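Intimin (Escherichia coli O127:H6 str. E2348/69, PDB 6TQD) is a bacterial outer-membrane adhesin of attaching and effacing Escherichia coli, whose extracellular passenger includes Ig-like domains that probably hold its binding tip out towards the host cell. Local coordinates at residues T175-D179 and A201-V205. Residues are numbered along the deposited sequence; the frame is centred on the assembly and turned at random.
Sequences TLKSD and AVIFV
A hydrophobic contact across the core of a bacterial Ig-like β-sandwich joins the end of strand 171-177, in one sheet, to the end of strand 197-205, in the facing sheet. Both strands are extended, and Ser178, just past its strand, stays so (phi/psi -155/145) before the chain turns at Asp179 (-96/3). The short axes of 175-177 and 202-205 run 9.8 Å apart, their N-to-C directions 40° apart (signed crossing -40°). Leu176 lies opposite Val202 (CA to CA 10.0 Å) and Ser178 opposite Phe204 (7.0 Å), all four CA-CB bonds directed toward the other segment. Phe204 (chi1 -73°, chi2 -87°) fills the gap. Ser178 CB sits over one ring face in a CH-pi contact, 3.6 Å from the Phe204 centroid and 7° off the normal, while Leu176 (chi1 t, chi2 p) brings CD2 to the ring edge, 3.7 Å from Phe204 CE2. That methyl also meets Val202 CG2 at 4.2 Å. Val184 and Ala122 also touch Phe204. Ser178 OG, on a t rotamer, hydrogen-bonds Thr156 O and Lys180 N. No hydrogen bond links the two segments: aliphatic and aromatic packing joins the sheets here, the serine offering its methylene to the ring and its hydroxyl to neighbouring backbone.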
loop_
_atom_site.group_PDB
_atom_site.type_symbol
_atom_site.label_atom_id
_atom_site.label_comp_id
_atom_site.label_asym_id
_atom_site.label_seq_id
_atom_site.Cartn_x
_atom_site.Cartn_y
_atom_site.Cartn_z
ATOM N N THR A 175 7.073 10.994 20.904
ATOM C CA THR A 175 6.170 11.012 22.050
ATOM C C THR A 175 5.492 12.375 22.174
ATOM O O THR A 175 5.992 13.389 21.682
ATOM C CB THR A 175 6.865 10.662 23.374
ATOM O OG1 THR A 175 7.659 11.768 23.821
ATOM C CG2 THR A 175 7.745 9.420 23.219
ATOM N N LEU A 176 4.326 12.365 22.812
ATOM C CA LEU A 176 3.477 13.534 22.996
ATOM C C LEU A 176 3.055 13.607 24.458
ATOM O O LEU A 176 2.655 12.596 25.032
ATOM C CB LEU A 176 2.231 13.399 22.115
ATOM C CG LEU A 176 1.298 14.600 22.107
ATOM C CD1 LEU A 176 1.888 15.710 21.243
ATOM C CD2 LEU A 176 -0.092 14.204 21.631
ATOM N N LYS A 177 3.141 14.799 25.045
ATOM C CA LYS A 177 2.712 15.045 26.422
ATOM C C LYS A 177 1.952 16.362 26.455
ATOM O O LYS A 177 2.124 17.218 25.582
ATOM C CB LYS A 177 3.905 15.140 27.385
ATOM C CG LYS A 177 4.792 13.903 27.415
ATOM C CD LYS A 177 6.066 14.146 28.210
ATOM C CE LYS A 177 6.973 12.925 28.178
ATOM N NZ LYS A 177 8.233 13.144 28.941
ATOM N N SER A 178 1.116 16.542 27.474
ATOM C CA SER A 178 0.373 17.795 27.586
ATOM C C SER A 178 -0.004 18.068 29.033
ATOM O O SER A 178 -0.299 17.138 29.788
ATOM C CB SER A 178 -0.904 17.779 26.739
ATOM O OG SER A 178 -1.578 19.021 26.829
ATOM N N ASP A 179 0.006 19.353 29.394
ATOM C CA ASP A 179 -0.462 19.856 30.679
ATOM C C ASP A 179 -1.902 20.360 30.640
ATOM O O ASP A 179 -2.390 20.876 31.650
ATOM C CB ASP A 179 0.428 21.025 31.128
ATOM C CG ASP A 179 1.804 20.582 31.565
ATOM O OD1 ASP A 179 1.908 19.868 32.586
ATOM O OD2 ASP A 179 2.789 20.949 30.886
ATOM N N ALA A 201 -7.370 11.565 16.640
ATOM C CA ALA A 201 -7.264 12.428 17.801
ATOM C C ALA A 201 -7.084 11.579 19.045
ATOM O O ALA A 201 -7.635 10.480 19.148
ATOM C CB ALA A 201 -8.534 13.266 17.949
ATOM N N VAL A 202 -6.289 12.093 19.984
ATOM C CA VAL A 202 -6.183 11.554 21.330
ATOM C C VAL A 202 -6.684 12.638 22.269
ATOM O O VAL A 202 -6.809 13.801 21.898
ATOM C CB VAL A 202 -4.748 11.135 21.687
ATOM C CG1 VAL A 202 -4.254 10.060 20.731
ATOM C CG2 VAL A 202 -3.813 12.338 21.663
ATOM N N ILE A 203 -6.983 12.244 23.499
ATOM C CA ILE A 203 -7.535 13.165 24.485
ATOM C C ILE A 203 -6.700 13.089 25.752
ATOM O O ILE A 203 -6.436 11.996 26.266
ATOM C CB ILE A 203 -9.022 12.869 24.772
ATOM C CG1 ILE A 203 -9.604 13.948 25.686
ATOM C CG2 ILE A 203 -9.186 11.487 25.394
ATOM C CD1 ILE A 203 -11.123 13.988 25.681
ATOM N N PHE A 204 -6.316 14.249 26.279
ATOM C CA PHE A 204 -5.669 14.331 27.587
ATOM C C PHE A 204 -6.733 14.692 28.615
ATOM O O PHE A 204 -7.540 15.602 28.389
ATOM C CB PHE A 204 -4.548 15.371 27.565
ATOM C CG PHE A 204 -3.325 14.932 26.796
ATOM C CD1 PHE A 204 -2.319 14.208 27.414
ATOM C CD2 PHE A 204 -3.190 15.227 25.447
ATOM C CE1 PHE A 204 -1.200 13.805 26.720
ATOM C CE2 PHE A 204 -2.072 14.820 24.745
ATOM C CZ PHE A 204 -1.076 14.106 25.377
ATOM N N VAL A 205 -6.735 13.969 29.741
ATOM C CA VAL A 205 -7.828 14.004 30.706
ATOM C C VAL A 205 -7.313 14.451 32.070
ATOM O O VAL A 205 -6.239 14.029 32.512
ATOM C CB VAL A 205 -8.501 12.616 30.815
ATOM C CG1 VAL A 205 -9.751 12.688 31.682
ATOM C CG2 VAL A 205 -8.842 12.071 29.430
#